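Local coordinates for protein NAD nucleotidase (Haemophilus influenzae, PDB 3ZU0) that degrades NAD to adenosine and nicotinamide riboside, acting as a 5'-nucleotidase with NAD(P) pyrophosphatase activity and greatest activity on 5'-AMP, at residues A68-T73 against N102-A107; G157-N162 against L201-S206; V165-P170 against G520-K525. All coordinates share one frame; numbering follows the deposited sequence.

Contact 1: A68-T73 against N102-A107; sequences AGDAIT and NHEFDA. With ZN (zinc ion), chain C; ZN (zinc ion), chain D; A12 (phosphomethylphosphonic acid adenosyl ester), chain F; PO4 (phosphate ion), chain E.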
loop_
_atom_site.group_PDB
_atom_site.type_symbol
_atom_site.label_atom_id
_atom_site.label_comp_id
_atom_site.label_asym_id
_atom_site.label_seq_id
_atom_site.Cartn_x
_atom_site.Cartn_y
_atom_site.Cartn_z
ATOM N N ALA A 68 -7.386 19.819 8.725
ATOM C CA ALA A 68 -6.910 18.792 7.807
ATOM C C ALA A 68 -5.387 18.599 7.810
ATOM O O ALA A 68 -4.844 18.079 6.843
ATOM C CB ALA A 68 -7.399 19.098 6.389
ATOM N N GLY A 69 -4.703 19.045 8.868
ATOM C CA GLY A 69 -3.308 18.670 9.084
ATOM C C GLY A 69 -2.221 19.709 8.865
ATOM O O GLY A 69 -2.467 20.768 8.298
ATOM N N ASP A 70 -1.002 19.372 9.275
ATOM C CA ASP A 70 0.116 20.328 9.334
ATOM C C ASP A 70 -0.278 21.494 10.229
ATOM O O ASP A 70 -0.239 22.659 9.814
ATOM C CB ASP A 70 0.531 20.862 7.950
ATOM C CG ASP A 70 1.350 19.876 7.157
ATOM O OD1 ASP A 70 1.688 18.789 7.676
ATOM O OD2 ASP A 70 1.711 20.228 6.017
ATOM N N ALA A 71 -0.666 21.178 11.460
ATOM C CA ALA A 71 -0.878 22.206 12.461
ATOM C C ALA A 71 0.468 22.798 12.840
ATOM O O ALA A 71 0.591 24.008 13.080
ATOM C CB ALA A 71 -1.562 21.615 13.692
ATOM N N ILE A 72 1.492 21.955 12.886
ATOM C CA ILE A 72 2.768 22.393 13.426
ATOM C C ILE A 72 3.899 22.495 12.424
ATOM O O ILE A 72 3.890 21.845 11.373
ATOM C CB ILE A 72 3.243 21.507 14.608
ATOM C CG1 ILE A 72 3.312 20.027 14.191
ATOM C CG2 ILE A 72 2.329 21.695 15.800
ATOM C CD1 ILE A 72 4.184 19.167 15.099
ATOM N N THR A 73 4.875 23.315 12.817
ATOM C CA THR A 73 6.124 23.618 12.123
ATOM C C THR A 73 5.941 24.724 11.117
ATOM O O THR A 73 4.950 24.751 10.380
ATOM C CB THR A 73 6.810 22.399 11.455
ATOM O OG1 THR A 73 6.134 22.071 10.236
ATOM C CG2 THR A 73 6.840 21.181 12.415
ATOM N N ASN A 102 2.122 15.700 6.891
ATOM C CA ASN A 102 3.500 15.244 6.792
ATOM C C ASN A 102 4.419 15.936 7.809
ATOM O O ASN A 102 5.285 15.306 8.399
ATOM C CB ASN A 102 4.047 15.397 5.366
ATOM C CG ASN A 102 3.806 16.775 4.797
ATOM O OD1 ASN A 102 2.759 17.366 5.016
ATOM N ND2 ASN A 102 4.792 17.308 4.075
ATOM N N HIS A 103 4.232 17.236 8.008
ATOM C CA HIS A 103 5.100 17.990 8.940
ATOM C C HIS A 103 4.880 17.683 10.407
ATOM O O HIS A 103 5.669 18.065 11.247
ATOM C CB HIS A 103 5.033 19.492 8.662
ATOM C CG HIS A 103 5.609 19.862 7.331
ATOM N ND1 HIS A 103 6.956 20.073 7.137
ATOM C CD2 HIS A 103 5.029 19.989 6.113
ATOM C CE1 HIS A 103 7.181 20.336 5.861
ATOM N NE2 HIS A 103 6.028 20.300 5.220
ATOM N N GLU A 104 3.823 16.954 10.718
ATOM C CA GLU A 104 3.622 16.482 12.088
ATOM C C GLU A 104 4.784 15.616 12.575
ATOM O O GLU A 104 5.036 15.523 13.779
ATOM C CB GLU A 104 2.310 15.684 12.190
ATOM C CG GLU A 104 1.166 16.433 12.875
ATOM C CD GLU A 104 0.626 17.569 12.042
ATOM O OE1 GLU A 104 0.199 17.324 10.887
ATOM O OE2 GLU A 104 0.595 18.712 12.545
ATOM N N PHE A 105 5.496 14.979 11.643
ATOM C CA PHE A 105 6.600 14.092 12.014
ATOM C C PHE A 105 7.985 14.703 11.891
ATOM O O PHE A 105 8.975 14.001 12.057
ATOM C CB PHE A 105 6.546 12.809 11.184
ATOM C CG PHE A 105 5.408 11.936 11.531
ATOM C CD1 PHE A 105 5.508 11.051 12.582
ATOM C CD2 PHE A 105 4.220 12.009 10.820
ATOM C CE1 PHE A 105 4.445 10.238 12.919
ATOM C CE2 PHE A 105 3.152 11.201 11.137
ATOM C CZ PHE A 105 3.256 10.312 12.190
ATOM N N ASP A 106 8.047 16.003 11.610
ATOM C CA ASP A 106 9.308 16.691 11.350
ATOM C C ASP A 106 10.285 16.606 12.523
ATOM O O ASP A 106 11.495 16.695 12.338
ATOM C CB ASP A 106 9.049 18.161 11.023
ATOM C CG ASP A 106 8.784 18.388 9.551
ATOM O OD1 ASP A 106 8.596 17.386 8.819
ATOM O OD2 ASP A 106 8.748 19.560 9.115
ATOM N N ALA A 107 9.752 16.459 13.731
ATOM C CA ALA A 107 10.591 16.387 14.916
ATOM C C ALA A 107 10.549 14.984 15.511
ATOM O O ALA A 107 10.708 14.810 16.721
ATOM C CB ALA A 107 10.116 17.425 15.947
HETATM ZN ZN ZN C . 1.564 18.930 4.425
HETATM ZN ZN ZN D . 1.521 22.190 4.736
HETATM P PB A12 F . 7.337 23.731 3.842
HETATM O O1B A12 F . 7.698 25.184 3.354
HETATM O O2B A12 F . 8.122 23.497 5.115
HETATM O O3B A12 F . 5.890 23.615 4.124
HETATM P PA A12 F . 9.495 22.275 2.452
HETATM O O1A A12 F . 10.179 23.420 3.229
HETATM O O2A A12 F . 10.038 21.973 1.029
HETATM C C3A A12 F . 7.836 22.578 2.687
HETATM O "O5'" A12 F . 9.519 21.076 3.555
HETATM C "C5'" A12 F . 10.324 19.973 3.321
HETATM C "C4'" A12 F . 11.752 20.173 3.329
HETATM O "O4'" A12 F . 12.129 20.544 4.685
HETATM C "C3'" A12 F . 12.474 18.904 3.173
HETATM O "O3'" A12 F . 12.593 18.480 1.879
HETATM C "C2'" A12 F . 13.799 19.182 3.793
HETATM O "O2'" A12 F . 14.655 19.776 2.906
HETATM C "C1'" A12 F . 13.456 20.111 4.904
HETATM N N9 A12 F . 13.537 19.426 6.166
HETATM C C8 A12 F . 12.520 18.803 6.810
HETATM N N7 A12 F . 13.023 18.290 7.929
HETATM C C5 A12 F . 14.372 18.594 8.017
HETATM C C6 A12 F . 15.399 18.334 8.966
HETATM N N6 A12 F . 15.189 17.602 10.141
HETATM N N1 A12 F . 16.608 18.809 8.717
HETATM C C2 A12 F . 16.878 19.490 7.613
HETATM N N3 A12 F . 15.943 19.758 6.689
HETATM C C4 A12 F . 14.693 19.315 6.885
HETATM P P PO4 E . 3.530 20.958 2.687
HETATM O O1 PO4 E . 3.140 21.122 1.227
HETATM O O2 PO4 E . 2.280 20.568 3.456
HETATM O O3 PO4 E . 4.523 19.806 2.745
HETATM O O4 PO4 E . 4.112 22.233 3.251
#

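Contact 2: G157-N162 against L201-S206; sequences GLDTVN and LSHAGS. With ZN (zinc ion), chain C.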
loop_
_atom_site.group_PDB
_atom_site.type_symbol
_atom_site.label_atom_id
_atom_site.label_comp_id
_atom_site.label_asym_id
_atom_site.label_seq_id
_atom_site.Cartn_x
_atom_site.Cartn_y
_atom_site.Cartn_z
ATOM N N GLY A 157 -9.575 9.518 8.486
ATOM C CA GLY A 157 -8.375 10.338 8.353
ATOM C C GLY A 157 -7.381 9.733 7.387
ATOM O O GLY A 157 -7.332 8.502 7.231
ATOM N N LEU A 158 -6.552 10.571 6.767
ATOM C CA LEU A 158 -5.578 10.081 5.785
ATOM C C LEU A 158 -4.382 11.026 5.658
ATOM O O LEU A 158 -4.530 12.247 5.748
ATOM C CB LEU A 158 -6.255 9.917 4.424
ATOM C CG LEU A 158 -5.612 8.964 3.423
ATOM C CD1 LEU A 158 -5.727 7.539 3.946
ATOM C CD2 LEU A 158 -6.271 9.083 2.051
ATOM N N ASP A 159 -3.190 10.464 5.459
ATOM C CA ASP A 159 -1.985 11.283 5.381
ATOM C C ASP A 159 -1.303 11.018 4.058
ATOM O O ASP A 159 -1.500 9.957 3.444
ATOM C CB ASP A 159 -1.036 10.930 6.526
ATOM C CG ASP A 159 -0.019 12.027 6.830
ATOM O OD1 ASP A 159 0.137 12.985 6.035
ATOM O OD2 ASP A 159 0.652 11.916 7.880
ATOM N N THR A 160 -0.502 11.984 3.615
ATOM C CA THR A 160 0.355 11.787 2.456
ATOM C C THR A 160 1.508 10.893 2.874
ATOM O O THR A 160 1.955 10.949 4.024
ATOM C CB THR A 160 0.850 13.123 1.870
ATOM O OG1 THR A 160 1.495 12.889 0.610
ATOM C CG2 THR A 160 1.800 13.843 2.817
ATOM N N VAL A 161 1.965 10.043 1.964
ATOM C CA VAL A 161 2.927 9.001 2.321
ATOM C C VAL A 161 4.362 9.331 1.944
ATOM O O VAL A 161 5.203 9.503 2.825
ATOM C CB VAL A 161 2.527 7.625 1.721
ATOM C CG1 VAL A 161 3.650 6.566 1.932
ATOM C CG2 VAL A 161 1.220 7.156 2.352
ATOM N N ASN A 162 4.650 9.416 0.649
ATOM C CA ASN A 162 6.034 9.578 0.215
ATOM C C ASN A 162 6.720 10.792 0.857
ATOM O O ASN A 162 7.860 10.688 1.325
ATOM C CB ASN A 162 6.138 9.644 -1.310
ATOM C CG ASN A 162 5.739 8.329 -1.986
ATOM O OD1 ASN A 162 5.696 7.275 -1.352
ATOM N ND2 ASN A 162 5.441 8.395 -3.275
ATOM N N LEU A 201 -11.029 13.131 5.667
ATOM C CA LEU A 201 -10.268 14.290 6.095
ATOM C C LEU A 201 -8.824 13.958 5.761
ATOM O O LEU A 201 -8.154 13.219 6.485
ATOM C CB LEU A 201 -10.439 14.523 7.604
ATOM C CG LEU A 201 -9.626 15.687 8.182
ATOM C CD1 LEU A 201 -10.091 16.981 7.531
ATOM C CD2 LEU A 201 -9.788 15.741 9.708
ATOM N N SER A 202 -8.357 14.481 4.633
ATOM C CA SER A 202 -7.173 13.945 4.007
ATOM C C SER A 202 -6.076 14.964 3.769
ATOM O O SER A 202 -6.278 15.927 3.024
ATOM C CB SER A 202 -7.560 13.331 2.668
ATOM O OG SER A 202 -6.407 12.926 1.968
ATOM N N HIS A 203 -4.911 14.725 4.374
ATOM C CA HIS A 203 -3.717 15.505 4.070
ATOM C C HIS A 203 -2.933 14.892 2.903
ATOM O O HIS A 203 -1.728 15.081 2.768
ATOM C CB HIS A 203 -2.822 15.609 5.310
ATOM C CG HIS A 203 -1.890 16.777 5.280
ATOM N ND1 HIS A 203 -2.271 18.037 5.691
ATOM C CD2 HIS A 203 -0.598 16.881 4.888
ATOM C CE1 HIS A 203 -1.249 18.868 5.557
ATOM N NE2 HIS A 203 -0.221 18.190 5.080
ATOM N N ALA A 204 -3.605 14.170 2.027
ATOM C CA ALA A 204 -2.879 13.580 0.895
ATOM C C ALA A 204 -2.571 14.605 -0.182
ATOM O O ALA A 204 -1.800 14.333 -1.096
ATOM C CB ALA A 204 -3.651 12.377 0.320
ATOM N N GLY A 205 -3.148 15.799 -0.077
ATOM C CA GLY A 205 -2.891 16.826 -1.077
ATOM C C GLY A 205 -3.967 16.843 -2.154
ATOM O O GLY A 205 -4.636 15.832 -2.379
ATOM N N SER A 206 -4.141 17.987 -2.809
ATOM C CA SER A 206 -5.211 18.153 -3.785
ATOM C C SER A 206 -5.113 17.180 -4.962
ATOM O O SER A 206 -6.132 16.672 -5.420
ATOM C CB SER A 206 -5.287 19.601 -4.294
ATOM O OG SER A 206 -5.902 20.459 -3.340
HETATM ZN ZN ZN C . 1.564 18.930 4.425
#

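Contact 3: V165-P170 against G520-K525; sequences VNSSSP and GKDGYK. With A12 (phosphomethylphosphonic acid adenosyl ester), chain F.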
loop_
_atom_site.group_PDB
_atom_site.type_symbol
_atom_site.label_atom_id
_atom_site.label_comp_id
_atom_site.label_asym_id
_atom_site.label_seq_id
_atom_site.Cartn_x
_atom_site.Cartn_y
_atom_site.Cartn_z
ATOM N N VAL A 165 7.446 9.940 4.589
ATOM C CA VAL A 165 8.482 8.925 4.705
ATOM C C VAL A 165 9.848 9.402 4.191
ATOM O O VAL A 165 10.868 9.135 4.813
ATOM C CB VAL A 165 8.064 7.633 3.952
ATOM C CG1 VAL A 165 9.198 6.634 3.933
ATOM C CG2 VAL A 165 6.789 7.022 4.597
ATOM N N ASN A 166 9.874 10.098 3.061
ATOM C CA ASN A 166 11.148 10.516 2.463
ATOM C C ASN A 166 11.736 11.789 3.049
ATOM O O ASN A 166 12.965 11.944 3.089
ATOM C CB ASN A 166 10.999 10.739 0.960
ATOM C CG ASN A 166 10.622 9.485 0.232
ATOM O OD1 ASN A 166 10.861 8.390 0.729
ATOM N ND2 ASN A 166 10.004 9.632 -0.943
ATOM N N SER A 167 10.876 12.716 3.469
ATOM C CA SER A 167 11.366 14.042 3.825
ATOM C C SER A 167 10.995 14.541 5.224
ATOM O O SER A 167 11.447 15.613 5.634
ATOM C CB SER A 167 10.951 15.064 2.763
ATOM O OG SER A 167 11.635 14.800 1.540
ATOM N N SER A 168 10.175 13.788 5.947
ATOM C CA SER A 168 9.928 14.069 7.367
ATOM C C SER A 168 10.622 12.965 8.162
ATOM O O SER A 168 11.340 12.162 7.576
ATOM C CB SER A 168 8.423 14.115 7.668
ATOM O OG SER A 168 8.138 14.686 8.945
ATOM N N SER A 169 10.416 12.905 9.472
ATOM C CA SER A 169 11.126 11.936 10.316
ATOM C C SER A 169 10.249 11.033 11.198
ATOM O O SER A 169 10.472 10.941 12.406
ATOM C CB SER A 169 12.130 12.670 11.230
ATOM O OG SER A 169 13.065 13.382 10.454
ATOM N N PRO A 170 9.275 10.339 10.601
ATOM C CA PRO A 170 8.496 9.394 11.406
ATOM C C PRO A 170 9.387 8.282 11.938
ATOM O O PRO A 170 10.285 7.862 11.230
ATOM C CB PRO A 170 7.504 8.807 10.387
ATOM C CG PRO A 170 8.152 8.986 9.064
ATOM C CD PRO A 170 8.986 10.228 9.158
ATOM N N GLY A 520 19.606 9.320 5.352
ATOM C CA GLY A 520 19.099 9.052 4.012
ATOM C C GLY A 520 17.859 9.852 3.622
ATOM O O GLY A 520 17.250 9.578 2.592
ATOM N N LYS A 521 17.480 10.851 4.420
ATOM C CA LYS A 521 16.278 11.635 4.098
ATOM C C LYS A 521 16.532 12.565 2.926
ATOM O O LYS A 521 17.675 12.808 2.567
ATOM C CB LYS A 521 15.805 12.460 5.296
ATOM C CG LYS A 521 15.388 11.636 6.491
ATOM C CD LYS A 521 14.078 10.913 6.216
ATOM C CE LYS A 521 13.836 9.836 7.266
ATOM N NZ LYS A 521 12.431 9.377 7.257
ATOM N N ASP A 522 15.465 13.116 2.359
ATOM C CA ASP A 522 15.592 14.090 1.284
ATOM C C ASP A 522 16.375 13.467 0.119
ATOM O O ASP A 522 17.062 14.158 -0.639
ATOM C CB ASP A 522 16.261 15.380 1.798
ATOM C CG ASP A 522 15.360 16.597 1.687
ATOM O OD1 ASP A 522 14.152 16.463 1.380
ATOM O OD2 ASP A 522 15.860 17.710 1.934
ATOM N N GLY A 523 16.257 12.147 -0.022
ATOM C CA GLY A 523 16.821 11.462 -1.169
ATOM C C GLY A 523 18.335 11.348 -1.178
ATOM O O GLY A 523 18.932 11.183 -2.242
ATOM N N TYR A 524 18.953 11.432 -0.003
ATOM C CA TYR A 524 20.403 11.231 0.126
ATOM C C TYR A 524 20.629 9.735 0.273
ATOM O O TYR A 524 20.978 9.243 1.355
ATOM C CB TYR A 524 20.958 11.986 1.343
ATOM C CG TYR A 524 21.142 13.473 1.120
ATOM C CD1 TYR A 524 20.059 14.293 0.838
ATOM C CD2 TYR A 524 22.401 14.060 1.217
ATOM C CE1 TYR A 524 20.223 15.659 0.641
ATOM C CE2 TYR A 524 22.576 15.420 1.023
ATOM C CZ TYR A 524 21.481 16.212 0.719
ATOM O OH TYR A 524 21.641 17.564 0.508
ATOM N N LYS A 525 20.390 9.014 -0.818
ATOM C CA LYS A 525 20.372 7.560 -0.798
ATOM C C LYS A 525 21.701 7.021 -0.306
ATOM O O LYS A 525 21.741 6.108 0.500
ATOM C CB LYS A 525 20.070 7.000 -2.194
ATOM C CG LYS A 525 18.635 7.151 -2.655
ATOM C CD LYS A 525 18.473 6.566 -4.070
ATOM C CE LYS A 525 17.073 6.797 -4.631
ATOM N NZ LYS A 525 16.058 5.878 -4.029
HETATM P PB A12 F . 7.337 23.731 3.842
HETATM O O1B A12 F . 7.698 25.184 3.354
HETATM O O2B A12 F . 8.122 23.497 5.115
HETATM O O3B A12 F . 5.890 23.615 4.124
HETATM P PA A12 F . 9.495 22.275 2.452
HETATM O O1A A12 F . 10.179 23.420 3.229
HETATM O O2A A12 F . 10.038 21.973 1.029
HETATM C C3A A12 F . 7.836 22.578 2.687
HETATM O "O5'" A12 F . 9.519 21.076 3.555
HETATM C "C5'" A12 F . 10.324 19.973 3.321
HETATM C "C4'" A12 F . 11.752 20.173 3.329
HETATM O "O4'" A12 F . 12.129 20.544 4.685
HETATM C "C3'" A12 F . 12.474 18.904 3.173
HETATM O "O3'" A12 F . 12.593 18.480 1.879
HETATM C "C2'" A12 F . 13.799 19.182 3.793
HETATM O "O2'" A12 F . 14.655 19.776 2.906
HETATM C "C1'" A12 F . 13.456 20.111 4.904
HETATM N N9 A12 F . 13.537 19.426 6.166
HETATM C C8 A12 F . 12.520 18.803 6.810
HETATM N N7 A12 F . 13.023 18.290 7.929
HETATM C C5 A12 F . 14.372 18.594 8.017
HETATM C C6 A12 F . 15.399 18.334 8.966
HETATM N N6 A12 F . 15.189 17.602 10.141
HETATM N N1 A12 F . 16.608 18.809 8.717
HETATM C C2 A12 F . 16.878 19.490 7.613
HETATM N N3 A12 F . 15.943 19.758 6.689
HETATM C C4 A12 F . 14.693 19.315 6.885
HETATM O O HOH W 1 14.679 9.800 1.484
HETATM O O HOH W 2 12.371 8.554 9.706
#

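Contact 1: A68-T73 against N102-A107
Asp70 and Asn102 meet at a metal: Asp70 OD2 lies 2.1 Å from the zinc ion of chain C, and Asn102 OD1 binds the same ion at 2.1 Å. Their carboxylate and amide planes stand 37° apart. Asp70 OD2 also reaches the zinc ion of chain D, at 2.4 Å, which makes this one oxygen a bridge. His203 and Asp226 complete the first zinc's protein ligands, and Asp20, His22 and His228 those of the second.

Hydrogen bonds fix the backbones behind the metals. The other oxygen, Asp70 OD1, takes the amide of His103 on its syn side, though 30° out of the carboxylate plane. Glu104, its chain bent at the second torsion (chi2 70°), turns its carboxylate toward the backbone amides of the 68-73 loop. OE1 accepts from Asp70 N at 2.9 Å and OE2 from Ala71 N at 3.0 Å, each through its syn lone pair, with a weak third bond from Ile72 N to OE2. Gly101 N adds a second donor to OE1.

Apolar and mixed packing closes the rest. Ile72 CG1 and CD1 lie against Glu104, while Thr73 crosses His103 at about a right angle and sets CG2 3.5 Å from His103 O.

Around the phosphate, Asn102 ND2 donates to O3 in a nearly straight bond of 2.8 Å, and His103 NE2 donates to the same oxygen. His103 ND1 donates to Asp106 OD2 at 2.7 Å, which limits rotation of the ring.

These loops carry the GD and GNHE sequences of calcineurin-like phosphoesterases. With phosphate O2 bridging both zincs, the geometry is consistent with a dinuclear centre that polarises a phosphoryl group, Glu104 tying down the loop that carries Asp70 and Asp106 orienting the phosphate-binding His103.

Contact 2: G157-N162 against L201-S206
Asp159 and His203 project side by side from neighbouring strands, pointing the same way, with carboxylate and imidazole planes 82° apart. Their approach is lateral: Asp159 OD1 comes 4.0 Å from His203 CB but stays 5.3 Å from His203 NE2, too far for the polar ends to pair. The histidine CG stands opposite its own backbone N (chi1 -157°), which carries the ring toward the metal and brings NE2 to 2.0 Å from the zinc ion of chain C. The other ring nitrogen, ND1, is hydrogen-bonded to Ala68 O, so both nitrogens have a partner and the ring's rotation is fixed. Thr160 CG2 lies at the ring edge, 4.4 Å from His203 CD2, and Thr160 CB rests 3.4 Å from His203 O.

On the other face of the sheet Leu158 meets Ser202, its CD2 3.8 Å from Ser202 OG. That hydroxyl also closes an ST turn by accepting from Ala204 N, and is bonded to Asn209. Leu158 is further covered by helices 179-191 and 206-215.

The backbones themselves run parallel, with an angle of 8° between the short strand axes. His203 N donates to Leu158 O at 2.9 Å, whereas the bond from Leu158 N to Leu201 O is weak. A CA-H...O contact, Gly157 CA to Leu201 O at 3.4 Å, supplements them.

Strands 151-159 and 198-203, whose connection includes helices 162-167 and 179-191, form a beta-alpha-beta crossover. A metal-binding histidine at the C-terminal end of a parallel strand is characteristic of the calcineurin-like phosphoesterase fold.

Contact 3: V165-P170 against G520-K525
The carboxylate of Asp522, the flat group facing Ser167, makes its contacts through its two oxygens. OD1 is 3.0 Å from Ser167 OG and also accepts from ribose O3' of the adenosyl ligand at 2.6 Å; OD2 accepts from ribose O2' at 2.6 Å. The two-oxygen grip thus matches the cis diol. The adenine is approached from above its plane by Ser167 O, 3.6 Å from C8, and this same carbonyl is hydrogen-bonded to Tyr516 OH. The ring of Tyr524 turns an edge to Asp522 C, within its own segment.

Lys521 reaches across with its whole chain. It bends at the second torsion (chi2 -71°) and then extends, passing along Asn166 O before its ammonium group arrives at the C-terminal end of helix 162-167. There NZ donates to Val165 O at 2.9 Å and to Ser168 O at 3.0 Å, lying somewhat out of the plane of each carbonyl. A water accepts from NZ at 2.6 Å and passes a bond on to Pro170 O.

Between these two side chains, Asp522 N donates to Asn166 O at 2.9 Å and 165°, a straight backbone bond. A second water links Asn166 O with Gly520 O and Gly523 N, so Asn166 O has both a protein and a water donor.

The segments belong to the catalytic and C-terminal parts of a 5'-nucleotidase. A positive charge at the carbonyl end of a helix should be electrostatically favourable, and the carboxylate bound to the ribose makes the nucleotide itself part of the joint. The chemistry is consistent with a nucleoside site at the junction of the two domains, occupied here by a nucleotide analogue.

Overall arrangement
Contacts 1 and 2 build the zinc site, and contact 3 forms the ribose end of the pocket. The centres of contacts 1 and 2 are 12 Å apart; they share the zinc ion of chain C, on which Asp70 OD2 and His203 NE2 sit 3.0 Å from each other as two ligands of one ion. Contacts 1 and 3, with centres 15 Å apart, both touch the adenosyl ligand; Ser168 OG probably bonds to Asp106 OD1 at 2.7 Å, joining the loop beside the phosphate to the helix end that meets the C-terminal domain. Contacts 2 and 3, about 17 Å apart between centres, are linked by chain, strand 151-159 running into helix 162-167.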